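Long-range contacts in prophenoloxidase b (Marsupenaeus japonicus, PDB 3WKY), which probably oxidises phenols, hydroxylating monophenols and turning o-diphenols into quinones, at a type 3 dicopper centre: residues Leu359-Leu364 and Gly379-Val384; Gly66-Ala71 and Gln269-Arg274; Asn589-Val594 and Ala643-Phe648. All coordinates share one frame; numbering follows the deposited sequence. Where two conformers were deposited one is given.

Interaction 1. Residues Leu359-Leu364 and Gly379-Val384; sequences LGHDFL and GVMGAV. With CUO (Cu2-o2 cluster), chain J.
His361 is gripped through both nitrogens of its ring, and Met381 supplies one of the partners. His361 NE2 binds copper CU2 of the Cu2-O2 cluster at 2.1 Å. His361 ND1 donates a hydrogen bond to the backbone O of Met381, 2.8 Å away. That carbonyl takes the N-H on a lone pair in its own plane while lying 16° out of the imidazole plane, and the N-H...O angle of 147° marks a bent bond. The side chain of Met381 is bent at chi2 and chi3, the latter (-76°) turning CE over one face of the imidazole, 3.4 Å from His361 ND1. Met381 CE also rests against Leu364 CD1 at 3.8 Å. A water donates to Asp362 OD1 and to Gly382 O, each at 2.7 Å, tying helix to loop a second time. Farther out, Phe72 stacks on the His361 ring, Val392 and Phe393 of helix 391-409 touch Met381, and His357 and His397 complete the histidine set of this copper. The general principle is a second-shell carbonyl that orients a metal ligand: with ND1 as donor, NE2 offers its lone pair to copper, and the bond would probably make it a stronger ligand.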
ATOM      1  N   LEU A 359      26.285  10.050  -9.354  1.00 13.55           N
ATOM      2  CA  LEU A 359      25.893   9.093  -8.321  1.00 15.41           C
ATOM      3  C   LEU A 359      24.663   8.312  -8.756  1.00 16.70           C
ATOM      4  O   LEU A 359      24.529   7.129  -8.440  1.00 16.54           O
ATOM      5  CB  LEU A 359      25.685   9.766  -6.968  1.00 13.39           C
ATOM      6  CG  LEU A 359      27.002   9.894  -6.192  1.00 14.68           C
ATOM      7  CD1 LEU A 359      26.871  10.892  -5.050  1.00 15.52           C
ATOM      8  CD2 LEU A 359      27.442   8.525  -5.656  1.00 18.06           C
ATOM      9  N   GLY A 360      23.787   8.961  -9.513  1.00 15.09           N
ATOM     10  CA  GLY A 360      22.599   8.295 -10.026  1.00 16.43           C
ATOM     11  C   GLY A 360      22.963   7.088 -10.866  1.00 16.06           C
ATOM     12  O   GLY A 360      22.298   6.065 -10.801  1.00 12.15           O
ATOM     13  N   HIS A 361      24.016   7.202 -11.677  1.00 12.50           N
ATOM     14  CA  HIS A 361      24.502   6.038 -12.421  1.00 11.84           C
ATOM     15  C   HIS A 361      24.876   4.900 -11.488  1.00 13.88           C
ATOM     16  O   HIS A 361      24.573   3.726 -11.753  1.00 15.52           O
ATOM     17  CB  HIS A 361      25.745   6.393 -13.211  1.00 14.48           C
ATOM     18  CG  HIS A 361      25.443   6.924 -14.571  1.00 13.41           C
ATOM     19  ND1 HIS A 361      25.350   6.106 -15.674  1.00 13.51           N
ATOM     20  CD2 HIS A 361      25.196   8.182 -15.000  1.00 16.85           C
ATOM     21  CE1 HIS A 361      25.068   6.841 -16.737  1.00 18.99           C
ATOM     22  NE2 HIS A 361      24.961   8.094 -16.345  1.00 12.89           N
ATOM     23  N   ASP A 362      25.568   5.246 -10.414  1.00 15.53           N
ATOM     24  CA  ASP A 362      25.997   4.240  -9.456  1.00 16.29           C
ATOM     25  C   ASP A 362      24.847   3.656  -8.621  1.00 17.35           C
ATOM     26  O   ASP A 362      24.853   2.465  -8.305  1.00 17.30           O
ATOM     27  CB  ASP A 362      27.099   4.809  -8.556  1.00 18.99           C
ATOM     28  CG  ASP A 362      28.427   4.960  -9.293  1.00 31.39           C
ATOM     29  OD1 ASP A 362      28.617   4.283 -10.330  1.00 25.46           O
ATOM     30  OD2 ASP A 362      29.277   5.754  -8.838  1.00 30.09           O
ATOM     31  N   PHE A 363      23.874   4.482  -8.244  1.00 16.94           N
ATOM     32  CA  PHE A 363      22.674   3.945  -7.591  1.00 14.23           C
ATOM     33  C   PHE A 363      21.974   2.936  -8.498  1.00 15.62           C
ATOM     34  O   PHE A 363      21.573   1.869  -8.051  1.00 15.95           O
ATOM     35  CB  PHE A 363      21.676   5.057  -7.272  1.00 14.00           C
ATOM     36  CG  PHE A 363      21.931   5.788  -5.978  1.00 15.56           C
ATOM     37  CD1 PHE A 363      23.121   6.474  -5.755  1.00 17.93           C
ATOM     38  CD2 PHE A 363      20.945   5.830  -4.997  1.00 15.09           C
ATOM     39  CE1 PHE A 363      23.329   7.170  -4.573  1.00 18.23           C
ATOM     40  CE2 PHE A 363      21.144   6.539  -3.811  1.00 16.67           C
ATOM     41  CZ  PHE A 363      22.338   7.203  -3.598  1.00 15.34           C
ATOM     42  N   LEU A 364      21.795   3.280  -9.770  1.00 12.75           N
ATOM     43  CA  LEU A 364      21.105   2.371 -10.683  1.00 13.85           C
ATOM     44  C   LEU A 364      21.971   1.130 -10.928  1.00 14.69           C
ATOM     45  O   LEU A 364      21.472   0.003 -10.956  1.00 17.52           O
ATOM     46  CB  LEU A 364      20.747   3.095 -11.998  1.00 10.78           C
ATOM     47  CG  LEU A 364      19.644   4.147 -11.834  1.00 12.34           C
ATOM     48  CD1 LEU A 364      19.587   5.105 -13.055  1.00 11.71           C
ATOM     49  CD2 LEU A 364      18.273   3.505 -11.618  1.00 16.41           C
ATOM     50  N   GLY A 379      26.290  -3.143 -12.313  1.00 15.51           N
ATOM     51  CA  GLY A 379      25.585  -3.278 -13.579  1.00 13.81           C
ATOM     52  C   GLY A 379      26.193  -2.319 -14.596  1.00 15.71           C
ATOM     53  O   GLY A 379      27.069  -1.523 -14.242  1.00 16.68           O
ATOM     54  N   VAL A 380      25.740  -2.392 -15.848  1.00 14.06           N
ATOM     55  CA  VAL A 380      26.341  -1.602 -16.932  1.00 17.09           C
ATOM     56  C   VAL A 380      26.203  -0.083 -16.801  1.00 18.04           C
ATOM     57  O   VAL A 380      26.963   0.666 -17.430  1.00 15.68           O
ATOM     58  CB  VAL A 380      25.853  -2.050 -18.329  1.00 16.01           C
ATOM     59  CG1 VAL A 380      26.271  -3.495 -18.598  1.00 17.99           C
ATOM     60  CG2 VAL A 380      24.323  -1.879 -18.481  1.00 12.37           C
ATOM     61  N   MET A 381      25.261   0.390 -15.988  1.00 13.85           N
ATOM     62  CA  MET A 381      25.128   1.840 -15.772  1.00 15.16           C
ATOM     63  C   MET A 381      26.356   2.433 -15.088  1.00 14.56           C
ATOM     64  O   MET A 381      26.551   3.647 -15.108  1.00 17.20           O
ATOM     65  CB  MET A 381      23.873   2.174 -14.952  1.00 15.48           C
ATOM     66  CG  MET A 381      22.609   2.208 -15.792  1.00 11.92           C
ATOM     67  SD  MET A 381      22.582   3.614 -16.945  1.00 15.60           S
ATOM     68  CE  MET A 381      22.190   4.966 -15.840  1.00 15.94           C
ATOM     69  N   GLY A 382      27.181   1.572 -14.492  1.00 14.99           N
ATOM     70  CA  GLY A 382      28.387   2.017 -13.808  1.00 16.88           C
ATOM     71  C   GLY A 382      29.590   2.336 -14.710  1.00 18.89           C
ATOM     72  O   GLY A 382      30.618   2.792 -14.210  1.00 19.26           O
ATOM     73  N   ALA A 383      29.474   2.119 -16.020  1.00 17.93           N
ATOM     74  CA  ALA A 383      30.635   2.292 -16.915  1.00 18.39           C
ATOM     75  C   ALA A 383      30.251   3.026 -18.188  1.00 17.14           C
ATOM     76  O   ALA A 383      29.206   2.736 -18.764  1.00 16.04           O
ATOM     77  CB  ALA A 383      31.227   0.934 -17.261  1.00 18.65           C
ATOM     78  N   VAL A 384      31.096   3.950 -18.655  1.00 16.80           N
ATOM     79  CA  VAL A 384      30.701   4.775 -19.802  1.00 16.20           C
ATOM     80  C   VAL A 384      30.617   4.013 -21.108  1.00 17.19           C
ATOM     81  O   VAL A 384      29.865   4.399 -22.004  1.00 17.70           O
ATOM     82  CB  VAL A 384      31.592   6.043 -19.986  1.00 19.80           C
ATOM     83  CG1 VAL A 384      31.322   7.051 -18.876  1.00 18.67           C
ATOM     84  CG2 VAL A 384      33.070   5.673 -20.016  1.00 18.09           C
TER
HETATM   85 CU1  CUO J 708      27.056  10.225 -20.580  1.00 26.47          CU
HETATM   86 CU2  CUO J 708      25.042   9.736 -17.635  1.00 20.77          CU
HETATM   87  O1  CUO J 708      26.659  10.320 -18.625  1.00 34.54           O
HETATM   88  O2  CUO J 708      26.385   8.734 -19.031  1.00 28.87           O
HETATM   89  O   HOH W   1      30.799   4.353 -12.000  1.00 18.23           O

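Interaction 2. Residues Gly66-Ala71 and Gln269-Arg274; sequences GIPFFA and QEWSSR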
ATOM      1  N   GLY A  66      40.936  -6.800 -12.092  1.00 27.68           N
ATOM      2  CA  GLY A  66      39.801  -7.709 -12.080  1.00 32.27           C
ATOM      3  C   GLY A  66      38.421  -7.090 -11.939  1.00 39.87           C
ATOM      4  O   GLY A  66      37.436  -7.808 -11.724  1.00 35.63           O
ATOM      5  N   ILE A  67      38.344  -5.765 -12.042  1.00 27.22           N
ATOM      6  CA  ILE A  67      37.059  -5.070 -12.047  1.00 25.21           C
ATOM      7  C   ILE A  67      37.087  -4.033 -13.164  1.00 23.93           C
ATOM      8  O   ILE A  67      38.169  -3.652 -13.626  1.00 23.02           O
ATOM      9  CB  ILE A  67      36.746  -4.369 -10.697  1.00 25.43           C
ATOM     10  CG1 ILE A  67      37.779  -3.287 -10.385  1.00 24.57           C
ATOM     11  CG2 ILE A  67      36.637  -5.393  -9.547  1.00 26.95           C
ATOM     12  CD1 ILE A  67      37.442  -2.456  -9.150  1.00 27.06           C
ATOM     13  N   PRO A  68      35.905  -3.578 -13.607  1.00 23.73           N
ATOM     14  CA  PRO A  68      35.887  -2.538 -14.645  1.00 19.98           C
ATOM     15  C   PRO A  68      36.357  -1.179 -14.128  1.00 22.01           C
ATOM     16  O   PRO A  68      36.489  -0.983 -12.917  1.00 21.87           O
ATOM     17  CB  PRO A  68      34.398  -2.450 -15.026  1.00 25.17           C
ATOM     18  CG  PRO A  68      33.800  -3.752 -14.587  1.00 25.21           C
ATOM     19  CD  PRO A  68      34.559  -4.122 -13.343  1.00 22.20           C
ATOM     20  N   PHE A  69      36.611  -0.249 -15.053  1.00 20.02           N
ATOM     21  CA  PHE A  69      36.748   1.163 -14.708  1.00 17.92           C
ATOM     22  C   PHE A  69      35.346   1.735 -14.520  1.00 21.11           C
ATOM     23  O   PHE A  69      34.552   1.805 -15.475  1.00 22.75           O
ATOM     24  CB  PHE A  69      37.471   1.917 -15.842  1.00 19.16           C
ATOM     25  CG  PHE A  69      37.335   3.419 -15.782  1.00 20.20           C
ATOM     26  CD1 PHE A  69      37.618   4.119 -14.620  1.00 20.03           C
ATOM     27  CD2 PHE A  69      36.965   4.141 -16.922  1.00 19.50           C
ATOM     28  CE1 PHE A  69      37.496   5.501 -14.571  1.00 22.61           C
ATOM     29  CE2 PHE A  69      36.854   5.524 -16.884  1.00 19.29           C
ATOM     30  CZ  PHE A  69      37.115   6.210 -15.712  1.00 19.38           C
ATOM     31  N   PHE A  70      35.039   2.141 -13.294  1.00 21.79           N
ATOM     32  CA  PHE A  70      33.732   2.698 -12.979  1.00 18.11           C
ATOM     33  C   PHE A  70      33.788   4.215 -13.083  1.00 16.11           C
ATOM     34  O   PHE A  70      34.095   4.921 -12.115  1.00 18.05           O
ATOM     35  CB  PHE A  70      33.298   2.231 -11.594  1.00 19.98           C
ATOM     36  CG  PHE A  70      33.008   0.762 -11.535  1.00 19.03           C
ATOM     37  CD1 PHE A  70      32.187   0.172 -12.484  1.00 24.30           C
ATOM     38  CD2 PHE A  70      33.598  -0.038 -10.572  1.00 31.19           C
ATOM     39  CE1 PHE A  70      31.928  -1.190 -12.451  1.00 31.34           C
ATOM     40  CE2 PHE A  70      33.340  -1.395 -10.530  1.00 30.42           C
ATOM     41  CZ  PHE A  70      32.511  -1.971 -11.471  1.00 26.25           C
ATOM     42  N   ALA A  71      33.496   4.705 -14.287  1.00 16.63           N
ATOM     43  CA  ALA A  71      33.774   6.079 -14.656  1.00 20.14           C
ATOM     44  C   ALA A  71      33.065   7.129 -13.804  1.00 23.01           C
ATOM     45  O   ALA A  71      33.555   8.250 -13.670  1.00 22.19           O
ATOM     46  CB  ALA A  71      33.472   6.287 -16.138  1.00 20.91           C
ATOM     47  N   GLN A 269      34.493 -11.891 -15.261  1.00 30.48           N
ATOM     48  CA  GLN A 269      33.493 -11.283 -14.396  1.00 37.19           C
ATOM     49  C   GLN A 269      32.233 -10.876 -15.169  1.00 31.69           C
ATOM     50  O   GLN A 269      32.256  -9.885 -15.903  1.00 31.56           O
ATOM     51  CB  GLN A 269      34.107 -10.056 -13.726  1.00 37.69           C
ATOM     52  CG  GLN A 269      35.268 -10.376 -12.807  1.00 50.84           C
ATOM     53  CD  GLN A 269      34.886 -10.258 -11.341  1.00 67.68           C
ATOM     54  OE1 GLN A 269      34.743  -9.150 -10.813  1.00 62.25           O
ATOM     55  NE2 GLN A 269      34.711 -11.401 -10.677  1.00 56.28           N
ATOM     56  N   GLU A 270      31.146 -11.633 -15.000  1.00 26.57           N
ATOM     57  CA  GLU A 270      29.876 -11.306 -15.655  1.00 37.40           C
ATOM     58  C   GLU A 270      29.222 -10.074 -15.025  1.00 25.41           C
ATOM     59  O   GLU A 270      29.119  -9.997 -13.802  1.00 24.51           O
ATOM     60  CB  GLU A 270      28.908 -12.489 -15.583  1.00 31.34           C
ATOM     61  CG  GLU A 270      27.506 -12.131 -16.072  1.00 24.30           C
ATOM     62  CD  GLU A 270      26.612 -13.331 -16.328  1.00 48.42           C
ATOM     63  OE1 GLU A 270      25.491 -13.364 -15.767  1.00 43.90           O
ATOM     64  OE2 GLU A 270      27.014 -14.224 -17.108  1.00 46.80           O
ATOM     65  N   TRP A 271      28.793  -9.117 -15.852  1.00 19.96           N
ATOM     66  CA  TRP A 271      28.177  -7.898 -15.352  1.00 15.70           C
ATOM     67  C   TRP A 271      26.866  -8.242 -14.652  1.00 17.18           C
ATOM     68  O   TRP A 271      26.091  -9.082 -15.126  1.00 18.56           O
ATOM     69  CB  TRP A 271      27.879  -6.914 -16.495  1.00 16.47           C
ATOM     70  CG  TRP A 271      29.117  -6.304 -17.118  1.00 18.37           C
ATOM     71  CD1 TRP A 271      29.950  -6.888 -18.033  1.00 20.92           C
ATOM     72  CD2 TRP A 271      29.650  -4.991 -16.868  1.00 14.89           C
ATOM     73  NE1 TRP A 271      30.974  -6.026 -18.355  1.00 19.47           N
ATOM     74  CE2 TRP A 271      30.810  -4.854 -17.664  1.00 19.24           C
ATOM     75  CE3 TRP A 271      29.254  -3.920 -16.056  1.00 15.62           C
ATOM     76  CZ2 TRP A 271      31.582  -3.689 -17.662  1.00 21.42           C
ATOM     77  CZ3 TRP A 271      30.027  -2.772 -16.048  1.00 19.72           C
ATOM     78  CH2 TRP A 271      31.181  -2.664 -16.849  1.00 21.93           C
ATOM     79  N   SER A 272      26.606  -7.556 -13.549  1.00 18.41           N
ATOM     80  CA  SER A 272      25.347  -7.719 -12.835  1.00 17.56           C
ATOM     81  C   SER A 272      24.180  -7.271 -13.702  1.00 15.98           C
ATOM     82  O   SER A 272      24.329  -6.415 -14.580  1.00 17.69           O
ATOM     83  CB  SER A 272      25.378  -6.921 -11.536  1.00 18.07           C
ATOM     84  OG  SER A 272      26.324  -7.502 -10.650  1.00 22.57           O
ATOM     85  N   SER A 273      23.021  -7.868 -13.456  1.00 15.28           N
ATOM     86  CA  SER A 273      21.797  -7.506 -14.159  1.00 13.91           C
ATOM     87  C   SER A 273      20.880  -6.766 -13.187  1.00 15.05           C
ATOM     88  O   SER A 273      21.197  -6.617 -12.004  1.00 16.48           O
ATOM     89  CB  SER A 273      21.097  -8.766 -14.660  1.00 17.78           C
ATOM     90  OG  SER A 273      21.918  -9.495 -15.563  1.00 19.16           O
ATOM     91  N   ARG A 274      19.733  -6.323 -13.680  1.00 16.25           N
ATOM     92  CA  ARG A 274      18.756  -5.678 -12.821  1.00 14.02           C
ATOM     93  C   ARG A 274      17.391  -6.218 -13.192  1.00 12.91           C
ATOM     94  O   ARG A 274      16.964  -6.082 -14.330  1.00 14.17           O
ATOM     95  CB  ARG A 274      18.762  -4.155 -13.009  1.00 15.05           C
ATOM     96  CG  ARG A 274      17.806  -3.432 -12.031  1.00 14.38           C
ATOM     97  CD  ARG A 274      17.723  -1.923 -12.302  1.00 11.49           C
ATOM     98  NE  ARG A 274      17.146  -1.658 -13.626  1.00 13.16           N
ATOM     99  CZ  ARG A 274      17.838  -1.329 -14.718  1.00 16.64           C
ATOM    100  NH1 ARG A 274      19.159  -1.190 -14.673  1.00 13.55           N
ATOM    101  NH2 ARG A 274      17.195  -1.134 -15.867  1.00 15.24           N
TER
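Pro68 and Trp271 form the tight part of this contact, a CH-pi pairing between two loops without helix or strand. Pro68 CG lies 4.1 Å from the centroid of the six-membered ring of Trp271, off-centre and 30° from the ring normal. The ring atom nearest to Pro68 CG is Trp271 CH2, at 3.6 Å, and Pro68 CB also touches Trp271 CH2, at 3.7 Å. The two side chains run past one another, antiparallel. With CG set beside the backbone N (chi1 -70°), the indole of Trp271 leaves its own backbone toward Pro68 and Phe70. More loosely, Trp271 CZ3 comes to the edge of the Phe70 ring, near its plane, 4.4 Å from Phe70 CE1. An alanine in place of Trp271 would probably open a gap beside Pro68 and leave the edge of Phe70 without this neighbour. Toward Gly66 and Gln269 the contact is more open: both residues are partly exposed, and Gly66 O meets the aliphatic Gln269 CG at 3.5 Å. Gly66 has a positive phi (94°), at which a CB would press on the preceding carbonyl. A sodium ion sits about 4 Å from the Pro68 side chain, and Glu270 lies close to the like-charged Glu270 of a second subunit. Phe69 turns away from Trp271 to pack on helices 74-89 and 109-122, whereas Trp271 and Ser272 pair through their backbones with Leu263 and Ser378, so the contact bridges the N-terminal helices and the loops following helices 218-239 and 356-365.

Interaction 3. Residues Asn589-Val594 and Ala643-Phe648; sequences NFHFFV and ATIEDF
His591, the first residue of the strand segment to meet the helix, receives Ile645 CG2 over one face of its imidazole. Ile645 CG2 is 4.0 Å from the centroid of the His591 ring and 18° off the normal, a CH-pi contact displaced from the ring centre toward NE2. On the same ring Glu646 OE2 comes to 3.8 Å from His591 CE1, with ring and carboxylate planes 86° apart. His591 NE2 and Glu646 OE2 stay 4.5 Å apart, so any attraction, should the histidine be protonated, would probably be modest. Two residues on, Phe593 points toward the helix too, and with CG anti to the backbone N (chi1 168°) its ring extends to Ile645 and Phe648: Phe593 CD2 meets Ile645 CD1 at 4.2 Å, and Phe593 CE2 lies at the edge of the Phe648 ring, 4.2 Å from Phe648 CE2. Ile645 thus spans both, one methyl to each. Thr644 N-caps the helix, its OG1 accepting from Asp647 N at 3.0 Å. A short helix laid over one face of a sheet is exemplified here: strand 588-598 runs between antiparallel strands 501-509 and 655-664 of the immunoglobulin-like domain; Phe592 packs on strand 424-432, while helix 645-650 covers His591 and Phe593.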
ATOM      1  N   ASN A 589       7.569  11.520 -41.246  1.00 17.23           N
ATOM      2  CA  ASN A 589       7.820  12.916 -41.593  0.59 21.75           C
ATOM      3  C   ASN A 589       8.580  13.698 -40.522  1.00 24.60           C
ATOM      4  O   ASN A 589       8.224  13.656 -39.347  1.00 22.09           O
ATOM      5  CB  ASN A 589       6.501  13.619 -41.917  0.59 24.08           C
ATOM      6  CG  ASN A 589       5.707  12.888 -42.979  0.59 23.94           C
ATOM      7  OD1 ASN A 589       4.549  12.524 -42.767  0.59 38.17           O
ATOM      8  ND2 ASN A 589       6.328  12.658 -44.124  0.59 25.36           N
ATOM      9  N   PHE A 590       9.620  14.420 -40.944  1.00 18.80           N
ATOM     10  CA  PHE A 590      10.455  15.215 -40.045  1.00 21.39           C
ATOM     11  C   PHE A 590      10.558  16.664 -40.490  1.00 22.31           C
ATOM     12  O   PHE A 590      10.632  16.955 -41.693  1.00 22.66           O
ATOM     13  CB  PHE A 590      11.878  14.652 -39.974  1.00 21.59           C
ATOM     14  CG  PHE A 590      11.987  13.332 -39.266  1.00 17.64           C
ATOM     15  CD1 PHE A 590      11.629  12.155 -39.905  1.00 17.75           C
ATOM     16  CD2 PHE A 590      12.503  13.266 -37.974  1.00 18.83           C
ATOM     17  CE1 PHE A 590      11.743  10.930 -39.262  1.00 19.91           C
ATOM     18  CE2 PHE A 590      12.623  12.040 -37.314  1.00 19.05           C
ATOM     19  CZ  PHE A 590      12.239  10.868 -37.967  1.00 18.83           C
ATOM     20  N   HIS A 591      10.584  17.573 -39.515  1.00 20.82           N
ATOM     21  CA  HIS A 591      10.953  18.955 -39.781  1.00 22.12           C
ATOM     22  C   HIS A 591      12.454  19.024 -40.034  1.00 22.39           C
ATOM     23  O   HIS A 591      13.232  18.354 -39.357  1.00 19.38           O
ATOM     24  CB  HIS A 591      10.654  19.845 -38.576  1.00 18.93           C
ATOM     25  CG  HIS A 591       9.198  20.013 -38.270  1.00 22.30           C
ATOM     26  ND1 HIS A 591       8.300  20.545 -39.171  1.00 24.79           N
ATOM     27  CD2 HIS A 591       8.495  19.769 -37.137  1.00 23.44           C
ATOM     28  CE1 HIS A 591       7.101  20.594 -38.616  1.00 26.54           C
ATOM     29  NE2 HIS A 591       7.193  20.132 -37.381  1.00 24.31           N
ATOM     30  N   PHE A 592      12.856  19.877 -40.977  1.00 20.23           N
ATOM     31  CA  PHE A 592      14.263  20.101 -41.308  1.00 21.00           C
ATOM     32  C   PHE A 592      14.415  21.622 -41.247  1.00 24.36           C
ATOM     33  O   PHE A 592      14.142  22.337 -42.218  1.00 21.24           O
ATOM     34  CB  PHE A 592      14.520  19.540 -42.713  1.00 20.57           C
ATOM     35  CG  PHE A 592      15.975  19.451 -43.125  1.00 20.77           C
ATOM     36  CD1 PHE A 592      16.590  20.516 -43.788  1.00 24.22           C
ATOM     37  CD2 PHE A 592      16.689  18.267 -42.965  1.00 24.04           C
ATOM     38  CE1 PHE A 592      17.920  20.424 -44.216  1.00 19.61           C
ATOM     39  CE2 PHE A 592      18.013  18.165 -43.393  1.00 25.73           C
ATOM     40  CZ  PHE A 592      18.626  19.249 -44.024  1.00 23.17           C
ATOM     41  N   PHE A 593      14.800  22.121 -40.078  1.00 18.25           N
ATOM     42  CA  PHE A 593      14.871  23.559 -39.812  1.00 19.07           C
ATOM     43  C   PHE A 593      16.216  24.101 -40.277  1.00 19.39           C
ATOM     44  O   PHE A 593      17.260  23.510 -39.980  1.00 17.39           O
ATOM     45  CB  PHE A 593      14.705  23.800 -38.300  1.00 18.50           C
ATOM     46  CG  PHE A 593      15.035  25.219 -37.833  1.00 17.39           C
ATOM     47  CD1 PHE A 593      16.355  25.601 -37.558  1.00 15.85           C
ATOM     48  CD2 PHE A 593      14.024  26.132 -37.598  1.00 17.25           C
ATOM     49  CE1 PHE A 593      16.654  26.880 -37.104  1.00 15.09           C
ATOM     50  CE2 PHE A 593      14.309  27.421 -37.143  1.00 15.40           C
ATOM     51  CZ  PHE A 593      15.629  27.793 -36.889  1.00 17.29           C
ATOM     52  N   VAL A 594      16.198  25.228 -40.991  1.00 21.02           N
ATOM     53  CA  VAL A 594      17.427  25.841 -41.498  1.00 20.57           C
ATOM     54  C   VAL A 594      17.478  27.315 -41.108  1.00 19.85           C
ATOM     55  O   VAL A 594      16.541  28.066 -41.391  1.00 22.61           O
ATOM     56  CB  VAL A 594      17.502  25.752 -43.049  1.00 18.27           C
ATOM     57  CG1 VAL A 594      18.799  26.397 -43.570  1.00 21.14           C
ATOM     58  CG2 VAL A 594      17.377  24.309 -43.512  1.00 20.43           C
ATOM     59  N   ALA A 643       3.361  29.969 -31.290  1.00 24.08           N
ATOM     60  CA  ALA A 643       2.771  28.686 -30.908  1.00 23.48           C
ATOM     61  C   ALA A 643       3.349  27.511 -31.687  1.00 24.50           C
ATOM     62  O   ALA A 643       3.429  26.410 -31.166  1.00 21.74           O
ATOM     63  CB  ALA A 643       1.258  28.720 -31.071  1.00 23.87           C
ATOM     64  N   THR A 644       3.727  27.740 -32.943  1.00 21.43           N
ATOM     65  CA  THR A 644       4.202  26.656 -33.802  1.00 19.57           C
ATOM     66  C   THR A 644       5.570  26.970 -34.394  1.00 18.91           C
ATOM     67  O   THR A 644       5.985  28.136 -34.425  1.00 20.96           O
ATOM     68  CB  THR A 644       3.204  26.358 -34.935  1.00 27.26           C
ATOM     69  OG1 THR A 644       3.102  27.496 -35.807  1.00 24.75           O
ATOM     70  CG2 THR A 644       1.825  26.034 -34.366  1.00 27.76           C
ATOM     71  N   ILE A 645       6.278  25.935 -34.841  1.00 18.93           N
ATOM     72  CA  ILE A 645       7.576  26.144 -35.471  1.00 19.91           C
ATOM     73  C   ILE A 645       7.349  26.872 -36.794  1.00 19.07           C
ATOM     74  O   ILE A 645       8.161  27.697 -37.183  1.00 18.38           O
ATOM     75  CB  ILE A 645       8.382  24.825 -35.652  1.00 21.22           C
ATOM     76  CG1 ILE A 645       9.803  25.112 -36.150  1.00 15.74           C
ATOM     77  CG2 ILE A 645       7.646  23.828 -36.547  1.00 22.22           C
ATOM     78  CD1 ILE A 645      10.626  25.959 -35.171  1.00 18.27           C
ATOM     79  N   GLU A 646       6.222  26.593 -37.445  1.00 21.47           N
ATOM     80  CA  GLU A 646       5.835  27.316 -38.666  1.00 25.54           C
ATOM     81  C   GLU A 646       5.715  28.829 -38.429  1.00 23.84           C
ATOM     82  O   GLU A 646       6.295  29.634 -39.179  1.00 25.20           O
ATOM     83  CB  GLU A 646       4.522  26.749 -39.224  1.00 27.87           C
ATOM     84  CG  GLU A 646       4.632  25.319 -39.769  1.00 32.55           C
ATOM     85  CD  GLU A 646       4.454  24.219 -38.713  1.00 37.44           C
ATOM     86  OE1 GLU A 646       4.479  24.501 -37.492  1.00 28.40           O
ATOM     87  OE2 GLU A 646       4.292  23.046 -39.116  1.00 38.42           O
ATOM     88  N   ASP A 647       4.965  29.219 -37.398  1.00 22.63           N
ATOM     89  CA  ASP A 647       4.806  30.634 -37.056  1.00 25.23           C
ATOM     90  C   ASP A 647       6.141  31.269 -36.696  1.00 28.93           C
ATOM     91  O   ASP A 647       6.413  32.415 -37.052  1.00 23.84           O
ATOM     92  CB  ASP A 647       3.830  30.828 -35.889  1.00 22.61           C
ATOM     93  CG  ASP A 647       2.380  30.607 -36.282  1.00 35.11           C
ATOM     94  OD1 ASP A 647       2.093  30.438 -37.490  1.00 32.24           O
ATOM     95  OD2 ASP A 647       1.523  30.613 -35.374  1.00 37.81           O
ATOM     96  N   PHE A 648       6.966  30.524 -35.970  1.00 19.99           N
ATOM     97  CA  PHE A 648       8.282  31.011 -35.562  1.00 20.39           C
ATOM     98  C   PHE A 648       9.153  31.340 -36.770  1.00 21.95           C
ATOM     99  O   PHE A 648       9.736  32.417 -36.853  1.00 25.09           O
ATOM    100  CB  PHE A 648       8.965  29.941 -34.703  1.00 20.21           C
ATOM    101  CG  PHE A 648      10.340  30.320 -34.212  1.00 20.17           C
ATOM    102  CD1 PHE A 648      10.494  31.229 -33.178  1.00 19.25           C
ATOM    103  CD2 PHE A 648      11.473  29.729 -34.760  1.00 18.94           C
ATOM    104  CE1 PHE A 648      11.763  31.580 -32.709  1.00 21.22           C
ATOM    105  CE2 PHE A 648      12.748  30.066 -34.295  1.00 23.16           C
ATOM    106  CZ  PHE A 648      12.888  30.994 -33.266  1.00 21.44           C
TER

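From the N terminus, interaction 2 comes first: it closes a loop of about 200 residues, bringing a segment of the all-alpha domain against the copper-containing domain. Interaction 1 follows, a short closure within the copper domain between helix 356-365 and the loop after it. Interaction 3 comes last, joining a strand and a short helix of the immunoglobulin-like domain. All three lie in series, so none nests in or crosses another. Interactions 1 and 2 nevertheless touch: Ala383 CB reaches Trp271 CH2 at 3.6 Å, and Gly382 O packs on Phe70 CD1, making one continuous cluster beside the copper site. Interaction 3 stands apart, its centre about 36 Å from that of interaction 1.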